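Local coordinates for protein member of s1p family of ribosomal proteins (Pyrococcus furiosus, PDB 5YH1) that probably acts as an exonuclease on nucleic acids, as in other DHH-family phosphoesterases, and binds manganese in the DHH domain that this chain represents, at residues 315-318 with 324-327; 114-119 with 152-157; 256-261 with 302-307. One frame throughout, in Å; residues are numbered along the deposited sequence.

Contact 1 (315-318 with 324-327); sequences VKSV and IRFN
Ser317 and Asn327 face each other as a non-hydrogen-bonded pair in an antiparallel beta hairpin, their CA atoms only 4.3 Å apart, while the next pair, Val318 and Phe326, carries the backbone bonds. The N-to-C directions of strand segments 316-318 and 325-327 make 165°, close to antiparallel. Val318 N donates to Phe326 O at 3.1 Å, and Phe326 N returns the bond to Val318 O at 2.8 Å. Between such pairs, CA-H...O contacts fill in, the shortest from Asn327 CA to Lys316 O at 3.1 Å. A water donates to Phe326 O and, more weakly, to Lys316 O, spanning the two carbonyls.

The polar side chains form a relay through one hydroxyl. Ser317 OG, anti to its own backbone N (chi1 -173°), gives its proton to Asn327 OD1 at 2.6 Å, nearly in line with the C=O bond, and accepts from Arg325 NH1 at 3.1 Å. The guanidinium meets this oxygen with its edge, in plane, after a bend in the arginine chain. Asn327 ND2 is taken up by Thr366, which fixes the amide's rotation. Apolar contact is slight: Val318 CG2 lies 4.4 Å from Phe326 CB.

Strand 316-319 is outermost in the mixed sheet of this chain, and strand 325-330 separates it from strand 364-369. Phe354 of helix 343-358 packs on the Ser317 and Asn327 face; helix 423-435 meets Phe326 on the other.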
loop_
_atom_site.group_PDB
_atom_site.type_symbol
_atom_site.label_atom_id
_atom_site.label_comp_id
_atom_site.label_asym_id
_atom_site.label_seq_id
_atom_site.Cartn_x
_atom_site.Cartn_y
_atom_site.Cartn_z
ATOM N N VAL A 315 -16.951 7.355 -27.460
ATOM C CA VAL A 315 -17.295 5.969 -27.773
ATOM C C VAL A 315 -17.643 5.883 -29.256
ATOM O O VAL A 315 -18.523 6.584 -29.706
ATOM C CB VAL A 315 -18.489 5.479 -26.927
ATOM C CG1 VAL A 315 -18.835 4.031 -27.254
ATOM C CG2 VAL A 315 -18.182 5.630 -25.447
ATOM N N LYS A 316 -16.925 5.055 -30.006
ATOM C CA LYS A 316 -17.294 4.726 -31.381
ATOM C C LYS A 316 -18.291 3.574 -31.354
ATOM O O LYS A 316 -18.029 2.549 -30.730
ATOM C CB LYS A 316 -16.088 4.270 -32.195
ATOM C CG LYS A 316 -15.109 5.367 -32.567
ATOM C CD LYS A 316 -14.356 4.990 -33.844
ATOM C CE LYS A 316 -13.339 6.049 -34.261
ATOM N NZ LYS A 316 -12.768 5.766 -35.615
ATOM N N SER A 317 -19.420 3.749 -32.039
ATOM C CA SER A 317 -20.466 2.724 -32.144
ATOM C C SER A 317 -20.788 2.493 -33.611
ATOM O O SER A 317 -21.233 3.410 -34.292
ATOM C CB SER A 317 -21.730 3.163 -31.402
ATOM O OG SER A 317 -22.694 2.122 -31.357
ATOM N N VAL A 318 -20.549 1.276 -34.099
ATOM C CA VAL A 318 -20.876 0.932 -35.478
ATOM C C VAL A 318 -21.736 -0.321 -35.524
ATOM O O VAL A 318 -21.536 -1.264 -34.752
ATOM C CB VAL A 318 -19.612 0.743 -36.358
ATOM C CG1 VAL A 318 -18.807 2.028 -36.390
ATOM C CG2 VAL A 318 -18.734 -0.400 -35.859
ATOM N N ILE A 324 -24.600 -6.697 -35.656
ATOM C CA ILE A 324 -24.049 -6.453 -34.331
ATOM C C ILE A 324 -23.690 -4.985 -34.155
ATOM O O ILE A 324 -23.087 -4.378 -35.035
ATOM C CB ILE A 324 -22.823 -7.335 -34.069
ATOM C CG1 ILE A 324 -23.279 -8.791 -33.952
ATOM C CG2 ILE A 324 -22.086 -6.886 -32.804
ATOM C CD1 ILE A 324 -22.150 -9.795 -33.924
ATOM N N ARG A 325 -24.103 -4.408 -33.029
ATOM C CA ARG A 325 -23.661 -3.064 -32.653
ATOM C C ARG A 325 -22.395 -3.205 -31.799
ATOM O O ARG A 325 -22.444 -3.709 -30.672
ATOM C CB ARG A 325 -24.752 -2.293 -31.897
ATOM C CG ARG A 325 -24.330 -0.889 -31.466
ATOM C CD ARG A 325 -25.484 -0.145 -30.801
ATOM N NE ARG A 325 -26.539 0.154 -31.761
ATOM C CZ ARG A 325 -26.480 1.128 -32.661
ATOM N NH1 ARG A 325 -25.416 1.928 -32.734
ATOM N NH2 ARG A 325 -27.489 1.304 -33.498
ATOM N N PHE A 326 -21.271 -2.770 -32.360
ATOM C CA PHE A 326 -19.950 -2.901 -31.730
ATOM C C PHE A 326 -19.476 -1.527 -31.240
ATOM O O PHE A 326 -19.285 -0.617 -32.045
ATOM C CB PHE A 326 -18.977 -3.469 -32.771
ATOM C CG PHE A 326 -17.575 -3.718 -32.268
ATOM C CD1 PHE A 326 -17.339 -4.312 -31.039
ATOM C CD2 PHE A 326 -16.485 -3.420 -33.075
ATOM C CE1 PHE A 326 -16.036 -4.568 -30.609
ATOM C CE2 PHE A 326 -15.185 -3.674 -32.654
ATOM C CZ PHE A 326 -14.962 -4.253 -31.421
ATOM N N ASN A 327 -19.306 -1.385 -29.926
ATOM C CA ASN A 327 -18.872 -0.134 -29.315
ATOM C C ASN A 327 -17.436 -0.260 -28.806
ATOM O O ASN A 327 -17.092 -1.247 -28.160
ATOM C CB ASN A 327 -19.755 0.237 -28.122
ATOM C CG ASN A 327 -21.240 0.188 -28.437
ATOM O OD1 ASN A 327 -21.682 0.653 -29.481
ATOM N ND2 ASN A 327 -22.016 -0.358 -27.517
HETATM O O HOH W 1 -16.948 0.622 -32.911
#

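Contact 2 (114-119 with 152-157); sequences KDIIFM and KAYGVK
Ile116 and Tyr154 mark where the two backbones come nearest, their CA atoms 8.5 Å apart, as helix 109-126 passes the type I turn from Lys152 to Gly155. That turn belongs to the Schellman motif ending helix 145-152, with Gly155 at positive phi as the C-prime residue; the chain then enters strand 158-161, completing a beta-alpha-beta unit of the parallel sheet in the DHH domain.

With no hydrogen bond between the segments, side-chain packing joins them. Ile116 sets its CG2 branch over one face of the Tyr154 ring in a CH-pi contact, 3.9 Å from the centroid and offset toward the rim, nearest CZ and CE1. CG2, anti to the backbone N and beside the carbonyl carbon, is the branch laid on the ring, while CG1 is anti to the carbonyl carbon. Beside it, Met119, present as selenomethionine, turns its SE to within 3.9 Å of Val156 CG2, the two chains crossing obliquely. Leu151 touches Ile116, Met119 and Val156.

The hydroxyl of Tyr154 reaches past the segments to Gly274 O of the second subunit, whose Ile275 also packs on Ile116. Replacing Tyr154 by an alanine is likely to take the ring face from the Ile116 methyl and leave Gly274 O of the second subunit without this hydroxyl partner. Within the turn segment, Lys152 NZ holds Val156 O at 2.9 Å while also forming a salt bridge with Asp182.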
loop_
_atom_site.group_PDB
_atom_site.type_symbol
_atom_site.label_atom_id
_atom_site.label_comp_id
_atom_site.label_asym_id
_atom_site.label_seq_id
_atom_site.Cartn_x
_atom_site.Cartn_y
_atom_site.Cartn_z
ATOM N N LYS A 114 -0.517 -14.037 2.883
ATOM C CA LYS A 114 -0.837 -13.261 4.067
ATOM C C LYS A 114 -1.648 -14.114 5.073
ATOM O O LYS A 114 -1.355 -14.136 6.269
ATOM C CB LYS A 114 -1.581 -11.992 3.640
ATOM C CG LYS A 114 -1.973 -11.057 4.766
ATOM C CD LYS A 114 -3.429 -11.221 5.141
ATOM C CE LYS A 114 -3.847 -10.218 6.205
ATOM N NZ LYS A 114 -4.349 -8.957 5.594
ATOM N N ASP A 115 -2.645 -14.837 4.580
ATOM C CA ASP A 115 -3.448 -15.705 5.440
ATOM C C ASP A 115 -2.570 -16.759 6.150
ATOM O O ASP A 115 -2.740 -17.039 7.336
ATOM C CB ASP A 115 -4.558 -16.393 4.611
ATOM C CG ASP A 115 -5.627 -15.412 4.121
ATOM O OD1 ASP A 115 -5.700 -14.285 4.655
ATOM O OD2 ASP A 115 -6.398 -15.768 3.199
ATOM N N ILE A 116 -1.626 -17.336 5.422
ATOM C CA ILE A 116 -0.737 -18.347 5.998
ATOM C C ILE A 116 0.216 -17.725 7.040
ATOM O O ILE A 116 0.405 -18.270 8.124
ATOM C CB ILE A 116 0.030 -19.111 4.891
ATOM C CG1 ILE A 116 -0.954 -19.972 4.094
ATOM C CG2 ILE A 116 1.127 -20.009 5.485
ATOM C CD1 ILE A 116 -0.399 -20.531 2.795
ATOM N N ILE A 117 0.795 -16.573 6.738
ATOM C CA ILE A 117 1.714 -15.929 7.691
ATOM C C ILE A 117 0.967 -15.558 8.968
ATOM O O ILE A 117 1.435 -15.834 10.069
ATOM C CB ILE A 117 2.399 -14.698 7.062
ATOM C CG1 ILE A 117 3.367 -15.160 5.967
ATOM C CG2 ILE A 117 3.128 -13.858 8.119
ATOM C CD1 ILE A 117 3.675 -14.116 4.916
ATOM N N PHE A 118 -0.210 -14.962 8.819
ATOM C CA PHE A 118 -1.032 -14.576 9.963
ATOM C C PHE A 118 -1.467 -15.789 10.783
ATOM O O PHE A 118 -1.384 -15.763 12.004
ATOM C CB PHE A 118 -2.262 -13.774 9.502
ATOM C CG PHE A 118 -2.014 -12.291 9.345
ATOM C CD1 PHE A 118 -0.781 -11.793 8.916
ATOM C CD2 PHE A 118 -3.034 -11.382 9.611
ATOM C CE1 PHE A 118 -0.576 -10.422 8.772
ATOM C CE2 PHE A 118 -2.831 -10.011 9.467
ATOM C CZ PHE A 118 -1.597 -9.532 9.049
HETATM N N MSE A 119 -1.932 -16.850 10.128
HETATM C CA MSE A 119 -2.399 -18.040 10.870
HETATM C C MSE A 119 -1.242 -18.731 11.572
HETATM O O MSE A 119 -1.410 -19.259 12.668
HETATM C CB MSE A 119 -3.190 -19.008 9.977
HETATM C CG MSE A 119 -2.278 -19.854 9.095
HETATM SE SE MSE A 119 -3.206 -21.106 7.877
HETATM C CE MSE A 119 -4.262 -19.852 6.786
ATOM N N LYS A 152 -2.704 -26.622 1.582
ATOM C CA LYS A 152 -2.638 -28.054 1.876
ATOM C C LYS A 152 -1.274 -28.481 2.447
ATOM O O LYS A 152 -1.195 -29.451 3.189
ATOM C CB LYS A 152 -3.036 -28.885 0.655
ATOM C CG LYS A 152 -4.544 -28.842 0.366
ATOM C CD LYS A 152 -5.398 -29.154 1.597
ATOM C CE LYS A 152 -6.848 -29.433 1.220
ATOM N NZ LYS A 152 -7.712 -29.657 2.412
ATOM N N ALA A 153 -0.220 -27.729 2.155
ATOM C CA ALA A 153 1.058 -27.953 2.826
ATOM C C ALA A 153 0.942 -27.746 4.341
ATOM O O ALA A 153 1.782 -28.229 5.102
ATOM C CB ALA A 153 2.129 -27.048 2.249
ATOM N N TYR A 154 -0.101 -27.044 4.782
ATOM C CA TYR A 154 -0.348 -26.836 6.207
ATOM C C TYR A 154 -1.504 -27.680 6.759
ATOM O O TYR A 154 -1.899 -27.495 7.909
ATOM C CB TYR A 154 -0.573 -25.336 6.471
ATOM C CG TYR A 154 0.677 -24.545 6.200
ATOM C CD1 TYR A 154 1.021 -24.184 4.908
ATOM C CD2 TYR A 154 1.543 -24.200 7.235
ATOM C CE1 TYR A 154 2.190 -23.489 4.647
ATOM C CE2 TYR A 154 2.713 -23.504 6.985
ATOM C CZ TYR A 154 3.033 -23.149 5.692
ATOM O OH TYR A 154 4.205 -22.464 5.439
ATOM N N GLY A 155 -2.030 -28.607 5.961
ATOM C CA GLY A 155 -3.185 -29.435 6.371
ATOM C C GLY A 155 -4.476 -28.669 6.642
ATOM O O GLY A 155 -5.313 -29.102 7.446
ATOM N N VAL A 156 -4.646 -27.531 5.975
ATOM C CA VAL A 156 -5.806 -26.668 6.191
ATOM C C VAL A 156 -7.029 -27.212 5.447
ATOM O O VAL A 156 -6.921 -27.660 4.307
ATOM C CB VAL A 156 -5.497 -25.215 5.753
ATOM C CG1 VAL A 156 -6.763 -24.396 5.552
ATOM C CG2 VAL A 156 -4.585 -24.544 6.781
ATOM N N LYS A 157 -8.182 -27.185 6.107
ATOM C CA LYS A 157 -9.442 -27.570 5.464
ATOM C C LYS A 157 -10.111 -26.354 4.852
ATOM O O LYS A 157 -9.991 -25.241 5.365
ATOM C CB LYS A 157 -10.355 -28.282 6.452
ATOM C CG LYS A 157 -9.765 -29.614 6.879
ATOM C CD LYS A 157 -10.698 -30.371 7.793
ATOM C CE LYS A 157 -10.155 -31.765 8.073
ATOM N NZ LYS A 157 -11.034 -32.471 9.045
#

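Contact 3 (256-261 with 302-307); sequences IAEVID and EKQEKV
Gln304 extends its side-chain amide to the carboxylate of Glu258, and this pair alone joins segments 256-261 and 302-307. The two segments stand well apart, with the CA atoms of the two residues 10.4 Å from each other, so the gap is spanned by long polar chains rather than by interlocking apolar ones; helices 250-267 and 286-311 themselves pack directly where Val259 meets Ile296 and Tyr297. Gln304 runs out extended beyond CG (chi2 -174°), whereas Glu258 folds at chi2 (-76°), which brings its carboxylate round to meet the amide.

The direct bond runs from Gln304 NE2 to Glu258 OE1 at 2.9 Å. Glu258 OE1 lies in the amide plane of Gln304, but NE2 meets it from above the carboxylate plane, 56° out of it. A water makes a second link, donating to Glu258 OE2 at 2.6 Å and to Gln304 OE1 at 2.8 Å. Amide and carboxylate are thus joined both directly and through solvent, which distinguishes the two ends of the amide and settles its rotation.

Both ends have further partners. Lys345 forms a salt bridge with Glu258 OE1 and would be expected to favour the charged carboxylate, while Tyr340 hydrogen-bonds to Gln304 NE2. Together they draw helix 343-358 and the loop preceding it into the junction. Long helix 286-311 runs from the parallel-sheet part toward the mixed-sheet part, and Lys345 brings the latter to Glu258, consistent with the two-part DHH-family architecture.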
loop_
_atom_site.group_PDB
_atom_site.type_symbol
_atom_site.label_atom_id
_atom_site.label_comp_id
_atom_site.label_asym_id
_atom_site.label_seq_id
_atom_site.Cartn_x
_atom_site.Cartn_y
_atom_site.Cartn_z
ATOM N N ILE A 256 -28.827 0.358 -2.938
ATOM C CA ILE A 256 -27.983 -0.361 -1.980
ATOM C C ILE A 256 -26.784 -1.013 -2.674
ATOM O O ILE A 256 -25.640 -0.858 -2.220
ATOM C CB ILE A 256 -28.781 -1.399 -1.170
ATOM C CG1 ILE A 256 -29.694 -0.681 -0.176
ATOM C CG2 ILE A 256 -27.846 -2.337 -0.403
ATOM C CD1 ILE A 256 -30.729 -1.567 0.488
ATOM N N ALA A 257 -27.029 -1.727 -3.770
ATOM C CA ALA A 257 -25.932 -2.359 -4.503
ATOM C C ALA A 257 -24.920 -1.328 -5.015
ATOM O O ALA A 257 -23.701 -1.547 -4.922
ATOM C CB ALA A 257 -26.454 -3.198 -5.661
ATOM N N GLU A 258 -25.418 -0.220 -5.562
ATOM C CA GLU A 258 -24.535 0.823 -6.097
ATOM C C GLU A 258 -23.725 1.473 -4.985
ATOM O O GLU A 258 -22.549 1.788 -5.174
ATOM C CB GLU A 258 -25.315 1.881 -6.874
ATOM C CG GLU A 258 -25.926 1.372 -8.182
ATOM C CD GLU A 258 -24.925 1.199 -9.318
ATOM O OE1 GLU A 258 -23.730 1.522 -9.169
ATOM O OE2 GLU A 258 -25.347 0.733 -10.388
ATOM N N VAL A 259 -24.351 1.664 -3.830
ATOM C CA VAL A 259 -23.661 2.205 -2.667
ATOM C C VAL A 259 -22.545 1.275 -2.185
ATOM O O VAL A 259 -21.435 1.734 -1.910
ATOM C CB VAL A 259 -24.633 2.528 -1.520
ATOM C CG1 VAL A 259 -23.884 2.812 -0.230
ATOM C CG2 VAL A 259 -25.501 3.730 -1.884
ATOM N N ILE A 260 -22.826 -0.021 -2.097
ATOM C CA ILE A 260 -21.811 -0.986 -1.645
ATOM C C ILE A 260 -20.586 -0.984 -2.561
ATOM O O ILE A 260 -19.449 -0.898 -2.078
ATOM C CB ILE A 260 -22.375 -2.410 -1.529
ATOM C CG1 ILE A 260 -23.365 -2.483 -0.359
ATOM C CG2 ILE A 260 -21.248 -3.412 -1.314
ATOM C CD1 ILE A 260 -24.254 -3.708 -0.377
ATOM N N ASP A 261 -20.819 -1.063 -3.868
ATOM C CA ASP A 261 -19.726 -1.115 -4.844
ATOM C C ASP A 261 -18.899 0.183 -4.846
ATOM O O ASP A 261 -17.696 0.153 -5.110
ATOM C CB ASP A 261 -20.251 -1.407 -6.257
ATOM C CG ASP A 261 -20.847 -2.815 -6.397
ATOM O OD1 ASP A 261 -20.495 -3.733 -5.626
ATOM O OD2 ASP A 261 -21.675 -3.011 -7.301
ATOM N N GLU A 302 -24.488 10.972 -9.266
ATOM C CA GLU A 302 -23.928 12.146 -9.916
ATOM C C GLU A 302 -22.569 11.843 -10.554
ATOM O O GLU A 302 -22.297 12.293 -11.667
ATOM C CB GLU A 302 -23.804 13.311 -8.933
ATOM C CG GLU A 302 -23.402 14.622 -9.596
ATOM C CD GLU A 302 -23.286 15.762 -8.604
ATOM O OE1 GLU A 302 -22.594 15.603 -7.574
ATOM O OE2 GLU A 302 -23.887 16.826 -8.852
ATOM N N LYS A 303 -21.721 11.082 -9.866
ATOM C CA LYS A 303 -20.435 10.680 -10.454
ATOM C C LYS A 303 -20.622 9.891 -11.738
ATOM O O LYS A 303 -19.939 10.137 -12.726
ATOM C CB LYS A 303 -19.624 9.821 -9.498
ATOM C CG LYS A 303 -19.016 10.570 -8.337
ATOM C CD LYS A 303 -18.193 9.608 -7.501
ATOM C CE LYS A 303 -17.715 10.272 -6.232
ATOM N NZ LYS A 303 -16.710 9.440 -5.516
ATOM N N GLN A 304 -21.545 8.935 -11.725
ATOM C CA GLN A 304 -21.785 8.124 -12.920
ATOM C C GLN A 304 -22.293 8.971 -14.086
ATOM O O GLN A 304 -21.822 8.820 -15.207
ATOM C CB GLN A 304 -22.741 6.971 -12.614
ATOM C CG GLN A 304 -22.136 5.933 -11.680
ATOM C CD GLN A 304 -23.025 4.718 -11.477
ATOM O OE1 GLN A 304 -23.980 4.514 -12.208
ATOM N NE2 GLN A 304 -22.706 3.904 -10.481
ATOM N N GLU A 305 -23.241 9.869 -13.821
ATOM C CA GLU A 305 -23.775 10.745 -14.868
ATOM C C GLU A 305 -22.720 11.680 -15.442
ATOM O O GLU A 305 -22.659 11.881 -16.654
ATOM C CB GLU A 305 -24.942 11.578 -14.335
ATOM C CG GLU A 305 -26.187 10.751 -14.114
ATOM C CD GLU A 305 -27.304 11.517 -13.434
ATOM O OE1 GLU A 305 -27.048 12.569 -12.801
ATOM O OE2 GLU A 305 -28.449 11.044 -13.530
ATOM N N LYS A 306 -21.902 12.249 -14.562
ATOM C CA LYS A 306 -20.817 13.148 -14.967
ATOM C C LYS A 306 -19.826 12.422 -15.862
ATOM O O LYS A 306 -19.472 12.913 -16.931
ATOM C CB LYS A 306 -20.051 13.674 -13.744
ATOM C CG LYS A 306 -20.048 15.179 -13.586
ATOM C CD LYS A 306 -21.239 15.652 -12.757
ATOM N N VAL A 307 -19.362 11.259 -15.414
ATOM C CA VAL A 307 -18.338 10.528 -16.167
ATOM C C VAL A 307 -18.928 10.051 -17.499
ATOM O O VAL A 307 -18.304 10.180 -18.545
ATOM C CB VAL A 307 -17.692 9.382 -15.333
ATOM C CG1 VAL A 307 -18.652 8.216 -15.137
ATOM C CG2 VAL A 307 -16.421 8.881 -15.996
HETATM O O HOH W 2 -24.590 1.861 -12.637
#

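The three contacts follow one another along the chain but sample different parts of it. Contact 2 lies in the parallel-sheet domain, at the interface with the second subunit; contact 1 belongs to the mixed sheet, its centre about 47 Å away. Contact 3 is intermediate, with centres about 24 Å from contact 1 and 37 Å from contact 2. Helix 286-311 leads from contact 3 into the first strand of contact 1, and helix 343-358 touches both. Only contact 3 approaches the manganese site of Asp67, Asp137, His163 and Asp229: the side chain of Glu258 is about 12 Å from that of Asp229. Contacts 1 and 2 lie away from the metal.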